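Long-range contacts in putative ABC transporter, ATP-binding protein ComA (Streptococcus mutans, PDB 3K8U), which is a putative transporter of the ABC class, represented here by its C39-family peptidase domain, a papain-like fold of helices packed beside an antiparallel sheet: residues Cys17-Leu22 and Tyr37-Ser42; His87-Lys92 and Glu130-Ala135. One frame throughout, in Å; residues are numbered along the deposited sequence.

Interaction 1 of 2, residues Cys17-Leu22 and Tyr37-Ser42; sequences CGPAVL and YLRELS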
loop_
_atom_site.group_PDB
_atom_site.type_symbol
_atom_site.label_atom_id
_atom_site.label_comp_id
_atom_site.label_asym_id
_atom_site.label_seq_id
_atom_site.Cartn_x
_atom_site.Cartn_y
_atom_site.Cartn_z
ATOM N N CYS A 17 -8.615 -1.672 -3.982
ATOM C CA CYS A 17 -7.199 -1.324 -3.872
ATOM C C CYS A 17 -6.683 -1.455 -2.436
ATOM O O CYS A 17 -5.559 -1.914 -2.221
ATOM C CB CYS A 17 -6.923 0.083 -4.401
ATOM S SG CYS A 17 -5.166 0.345 -4.730
ATOM N N GLY A 18 -7.510 -1.061 -1.468
ATOM C CA GLY A 18 -7.136 -1.151 -0.062
ATOM C C GLY A 18 -6.906 -2.593 0.352
ATOM O O GLY A 18 -5.862 -2.925 0.929
ATOM N N PRO A 19 -7.900 -3.467 0.137
ATOM C CA PRO A 19 -7.760 -4.882 0.491
ATOM C C PRO A 19 -6.533 -5.485 -0.196
ATOM O O PRO A 19 -5.807 -6.276 0.405
ATOM C CB PRO A 19 -9.054 -5.487 -0.054
ATOM C CG PRO A 19 -10.038 -4.407 0.176
ATOM C CD PRO A 19 -9.291 -3.155 -0.242
ATOM N N ALA A 20 -6.288 -5.081 -1.444
ATOM C CA ALA A 20 -5.151 -5.587 -2.213
ATOM C C ALA A 20 -3.785 -5.240 -1.627
ATOM O O ALA A 20 -2.931 -6.120 -1.507
ATOM C CB ALA A 20 -5.237 -5.131 -3.664
ATOM N N VAL A 21 -3.554 -3.971 -1.281
ATOM C CA VAL A 21 -2.258 -3.603 -0.702
ATOM C C VAL A 21 -2.052 -4.268 0.656
ATOM O O VAL A 21 -0.943 -4.690 0.974
ATOM C CB VAL A 21 -2.030 -2.058 -0.598
ATOM C CG1 VAL A 21 -2.043 -1.442 -1.989
ATOM C CG2 VAL A 21 -3.062 -1.398 0.306
ATOM N N LEU A 22 -3.122 -4.401 1.436
ATOM C CA LEU A 22 -3.018 -5.043 2.741
ATOM C C LEU A 22 -2.664 -6.521 2.561
ATOM O O LEU A 22 -1.792 -7.044 3.256
ATOM C CB LEU A 22 -4.317 -4.887 3.540
ATOM C CG LEU A 22 -4.345 -5.527 4.936
ATOM C CD1 LEU A 22 -3.169 -5.041 5.776
ATOM C CD2 LEU A 22 -5.662 -5.206 5.623
ATOM N N TYR A 37 -12.130 -11.389 2.043
ATOM C CA TYR A 37 -12.037 -11.376 3.501
ATOM C C TYR A 37 -11.565 -10.017 4.020
ATOM O O TYR A 37 -12.150 -9.463 4.952
ATOM C CB TYR A 37 -11.081 -12.475 3.967
ATOM C CG TYR A 37 -10.852 -12.544 5.461
ATOM C CD1 TYR A 37 -11.873 -12.931 6.328
ATOM C CD2 TYR A 37 -9.600 -12.258 6.005
ATOM C CE1 TYR A 37 -11.652 -13.037 7.699
ATOM C CE2 TYR A 37 -9.368 -12.357 7.373
ATOM C CZ TYR A 37 -10.396 -12.749 8.213
ATOM O OH TYR A 37 -10.169 -12.854 9.566
ATOM N N LEU A 38 -10.508 -9.483 3.414
ATOM C CA LEU A 38 -9.968 -8.191 3.833
ATOM C C LEU A 38 -10.903 -7.038 3.499
ATOM O O LEU A 38 -10.926 -6.029 4.203
ATOM C CB LEU A 38 -8.578 -7.960 3.232
ATOM C CG LEU A 38 -7.516 -8.954 3.708
ATOM C CD1 LEU A 38 -6.176 -8.615 3.088
ATOM C CD2 LEU A 38 -7.421 -8.920 5.228
ATOM N N ARG A 39 -11.694 -7.199 2.442
ATOM C CA ARG A 39 -12.655 -6.176 2.038
ATOM C C ARG A 39 -13.658 -5.995 3.174
ATOM O O ARG A 39 -14.028 -4.870 3.523
ATOM C CB ARG A 39 -13.391 -6.609 0.767
ATOM C CG ARG A 39 -14.330 -5.552 0.189
ATOM C CD ARG A 39 -15.239 -6.133 -0.889
ATOM N NE ARG A 39 -14.485 -6.708 -2.001
ATOM C CZ ARG A 39 -14.578 -7.973 -2.401
ATOM N NH1 ARG A 39 -15.396 -8.818 -1.780
ATOM N NH2 ARG A 39 -13.873 -8.389 -3.442
ATOM N N GLU A 40 -14.083 -7.115 3.752
ATOM C CA GLU A 40 -15.034 -7.104 4.859
ATOM C C GLU A 40 -14.402 -6.555 6.142
ATOM O O GLU A 40 -14.998 -5.717 6.825
ATOM C CB GLU A 40 -15.593 -8.517 5.083
ATOM C CG GLU A 40 -16.483 -8.685 6.319
ATOM C CD GLU A 40 -17.677 -7.743 6.347
ATOM O OE1 GLU A 40 -18.185 -7.363 5.269
ATOM O OE2 GLU A 40 -18.115 -7.386 7.463
ATOM N N LEU A 41 -13.181 -6.996 6.440
ATOM C CA LEU A 41 -12.460 -6.553 7.634
ATOM C C LEU A 41 -12.109 -5.068 7.638
ATOM O O LEU A 41 -12.032 -4.448 8.702
ATOM C CB LEU A 41 -11.179 -7.365 7.818
ATOM C CG LEU A 41 -11.181 -8.482 8.861
ATOM C CD1 LEU A 41 -12.244 -9.516 8.528
ATOM C CD2 LEU A 41 -9.800 -9.116 8.922
ATOM N N SER A 42 -11.874 -4.508 6.455
ATOM C CA SER A 42 -11.518 -3.095 6.330
ATOM C C SER A 42 -12.717 -2.175 6.102
ATOM O O SER A 42 -12.546 -0.971 5.906
ATOM C CB SER A 42 -10.502 -2.908 5.200
ATOM O OG SER A 42 -11.046 -3.316 3.959
#

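Interaction 2 of 2, residues His87-Lys92 and Glu130-Ala135; sequences HVIKGK and EWTGLA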
loop_
_atom_site.group_PDB
_atom_site.type_symbol
_atom_site.label_atom_id
_atom_site.label_comp_id
_atom_site.label_asym_id
_atom_site.label_seq_id
_atom_site.Cartn_x
_atom_site.Cartn_y
_atom_site.Cartn_z
ATOM N N HIS A 87 -0.666 6.306 0.203
ATOM C CA HIS A 87 -1.901 6.794 -0.401
ATOM C C HIS A 87 -1.516 7.694 -1.572
ATOM O O HIS A 87 -0.765 8.665 -1.405
ATOM C CB HIS A 87 -2.708 7.585 0.639
ATOM C CG HIS A 87 -4.048 8.050 0.155
ATOM N ND1 HIS A 87 -4.717 9.109 0.731
ATOM C CD2 HIS A 87 -4.843 7.605 -0.848
ATOM C CE1 HIS A 87 -5.866 9.296 0.104
ATOM N NE2 HIS A 87 -5.965 8.398 -0.857
ATOM N N VAL A 88 -2.002 7.355 -2.762
ATOM C CA VAL A 88 -1.694 8.138 -3.959
ATOM C C VAL A 88 -2.964 8.546 -4.683
ATOM O O VAL A 88 -3.913 7.763 -4.773
ATOM C CB VAL A 88 -0.784 7.360 -4.942
ATOM C CG1 VAL A 88 0.587 7.127 -4.322
ATOM C CG2 VAL A 88 -1.426 6.018 -5.321
ATOM N N ILE A 89 -2.995 9.787 -5.162
ATOM C CA ILE A 89 -4.155 10.291 -5.890
ATOM C C ILE A 89 -3.894 10.079 -7.380
ATOM O O ILE A 89 -2.904 10.565 -7.919
ATOM C CB ILE A 89 -4.384 11.808 -5.637
ATOM C CG1 ILE A 89 -4.426 12.102 -4.136
ATOM C CG2 ILE A 89 -5.677 12.270 -6.313
ATOM C CD1 ILE A 89 -5.590 11.460 -3.391
ATOM N N LYS A 90 -4.756 9.308 -8.030
ATOM C CA LYS A 90 -4.599 9.046 -9.456
ATOM C C LYS A 90 -5.863 9.471 -10.179
ATOM O O LYS A 90 -6.873 8.765 -10.152
ATOM C CB LYS A 90 -4.305 7.566 -9.704
ATOM C CG LYS A 90 -3.009 7.087 -9.075
ATOM C CD LYS A 90 -2.654 5.685 -9.529
ATOM C CE LYS A 90 -2.377 5.634 -11.021
ATOM N NZ LYS A 90 -1.241 6.507 -11.418
ATOM N N GLY A 91 -5.800 10.631 -10.827
ATOM C CA GLY A 91 -6.961 11.150 -11.525
ATOM C C GLY A 91 -8.027 11.442 -10.489
ATOM O O GLY A 91 -7.742 12.070 -9.467
ATOM N N LYS A 92 -9.241 10.951 -10.721
ATOM C CA LYS A 92 -10.334 11.165 -9.782
ATOM C C LYS A 92 -10.373 10.094 -8.690
ATOM O O LYS A 92 -11.247 10.116 -7.824
ATOM C CB LYS A 92 -11.675 11.242 -10.519
ATOM C CG LYS A 92 -11.732 12.350 -11.567
ATOM C CD LYS A 92 -13.160 12.696 -11.971
ATOM C CE LYS A 92 -13.907 13.390 -10.836
ATOM N NZ LYS A 92 -15.265 13.848 -11.250
ATOM N N GLU A 130 1.899 12.265 -7.107
ATOM C CA GLU A 130 0.674 11.546 -6.733
ATOM C C GLU A 130 0.492 11.305 -5.231
ATOM O O GLU A 130 -0.634 11.227 -4.739
ATOM C CB GLU A 130 0.641 10.170 -7.417
ATOM C CG GLU A 130 0.757 10.176 -8.933
ATOM C CD GLU A 130 0.795 8.768 -9.527
ATOM O OE1 GLU A 130 0.652 8.651 -10.762
ATOM O OE2 GLU A 130 0.972 7.782 -8.772
ATOM N N TRP A 131 1.605 11.149 -4.522
ATOM C CA TRP A 131 1.606 10.851 -3.083
ATOM C C TRP A 131 1.081 11.957 -2.164
ATOM O O TRP A 131 1.519 13.110 -2.241
ATOM C CB TRP A 131 3.030 10.453 -2.677
ATOM C CG TRP A 131 3.211 9.911 -1.280
ATOM C CD1 TRP A 131 2.345 9.118 -0.575
ATOM C CD2 TRP A 131 4.376 10.051 -0.470
ATOM N NE1 TRP A 131 2.913 8.745 0.624
ATOM C CE2 TRP A 131 4.161 9.307 0.710
ATOM C CE3 TRP A 131 5.593 10.732 -0.633
ATOM C CZ2 TRP A 131 5.118 9.222 1.724
ATOM C CZ3 TRP A 131 6.543 10.645 0.373
ATOM C CH2 TRP A 131 6.299 9.893 1.538
ATOM N N THR A 132 0.149 11.595 -1.285
ATOM C CA THR A 132 -0.420 12.542 -0.329
ATOM C C THR A 132 0.531 12.750 0.846
ATOM O O THR A 132 0.338 13.659 1.651
ATOM C CB THR A 132 -1.755 12.041 0.271
ATOM O OG1 THR A 132 -1.517 10.863 1.054
ATOM C CG2 THR A 132 -2.772 11.733 -0.827
ATOM N N GLY A 133 1.550 11.900 0.937
ATOM C CA GLY A 133 2.487 11.968 2.040
ATOM C C GLY A 133 2.152 10.921 3.095
ATOM O O GLY A 133 2.975 10.614 3.957
ATOM N N LEU A 134 0.946 10.359 3.027
ATOM C CA LEU A 134 0.525 9.347 3.987
ATOM C C LEU A 134 1.195 8.007 3.730
ATOM O O LEU A 134 1.183 7.497 2.604
ATOM C CB LEU A 134 -0.999 9.161 3.970
ATOM C CG LEU A 134 -1.526 8.109 4.959
ATOM C CD1 LEU A 134 -1.360 8.608 6.386
ATOM C CD2 LEU A 134 -2.984 7.797 4.680
ATOM N N ALA A 135 1.794 7.451 4.780
ATOM C CA ALA A 135 2.459 6.153 4.701
ATOM C C ALA A 135 1.989 5.310 5.880
ATOM O O ALA A 135 1.880 5.806 7.001
ATOM C CB ALA A 135 3.977 6.320 4.745
#

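Interaction 1 of 2, residues Cys17-Leu22 and Tyr37-Ser42
Leu38 O, the carbonyl of the leucine that packs on Pro19, is gripped by two donors from Ser42, whose OG also faces Pro19. Ser42 N makes the last turn's helical bond, and Ser42 OG adds a 2.7 Å bond to Leu38 O from the opposite face of the carbonyl plane. Ser42 OG sits between its backbone N and carbonyl carbon (chi1 61°), which turns it back over that turn; Thr44 OG1 is a further hydrogen-bond partner. No hydrogen bond joins residues 17-22 to 37-42; they meet mainly through carbon atoms, with Pro19 O and Ser42 OG each near one. Pro19 turns the CB-CG side of its ring to the other helix: CG lies 3.7 Å from Arg39 CA and 4.1 Å from Ser42 OG, while Pro19 CB meets Leu38 CB at 4.1 Å. Beside it, Leu38 stretches across with CG anti to its carbonyl carbon (chi1 -64°). Leu38 CD1 comes to 3.6 Å from Pro19 O and 4.0 Å from Leu22 CG, and Leu38 CD2 meets Leu22 CD2 at 4.1 Å. Arg39 touches Pro19 through CA and CB, while its NE forms a salt bridge with Asp16, just ahead of helix 17-28. Leu22 and Ser42 also touch Ala57 of helix 51-60, and Val21, directed away from 37-42, touches Tyr97 and Val99 of strand 93-104. The axes of helix segments 17-22 and 37-41 come within 8.6 Å at 114°, and the contact centres on Pro19 and Leu38. It belongs to the helical side of a papain-like fold, where helix 17-28 is held between neighbouring helices and the central antiparallel sheet.

Interaction 2 of 2, residues His87-Lys92 and Glu130-Ala135
His87 and Thr132 meet where strand 84-90 pairs antiparallel with 131-132, and Gly133 then turns the chain a corner into strand 134-140. Val88 and Trp131 form the non-hydrogen-bonded pair, with Ile89 N bonded to Glu130 O (2.8 Å) and Thr132 N to His87 O on either side. The His87 ring, with CG anti to the backbone N (chi1 -176°), receives the Thr132 CG2 methyl over one face, a CH-pi contact 4.0 Å from the ring centroid. Its NE2 is taken by Leu94 O and its ring stacks with Tyr97. Thr132 CG2 also touches Ile89 CG1 at 3.7 Å, the two side chains crossing at about a right angle. Thr132 OG1, between its backbone N and carbonyl carbon (chi1 65°), accepts from Leu134 N in an ST turn spanning Gly133, where the chain turns its corner. At the other end Lys90 bends at both chi3 and chi4, bringing NZ to Glu130 OE1 in a salt bridge of 2.9 Å whose hydrogen bond is weak, while Glu130 reaches out extended and gives OE2 to Tyr98 OH. The Trp131 indole lies with Gly133 CA over one face and His87 O at its edge, 3.3 Å from Trp131 CD1. Leu134 O takes two donors from opposite faces of its plane: His87 N at 3.3 Å, and Trp131 NE1 at 2.9 Å, well above the carbonyl plane.

Interaction 1 is buried and joins two helices; interaction 2 lies at the surface and joins strand 84-90 to the short strand 131-132 and to the start of 134-140. Their chemistry follows: the helices meet through aliphatic carbons with polar bonds made within a segment or to residues beside it, whereas the strands are joined by backbone hydrogen bonds, reinforced by a salt bridge and by packing around aromatic rings. The two sites do not touch, with nearest atoms about 7 Å apart and centres 18 Å apart, but strand 93-104 borders both. Tyr97 of that strand receives Val21 from helix 17-28 and stacks with His87, so residues 17-22 and 87-92 share a neighbour in the sheet.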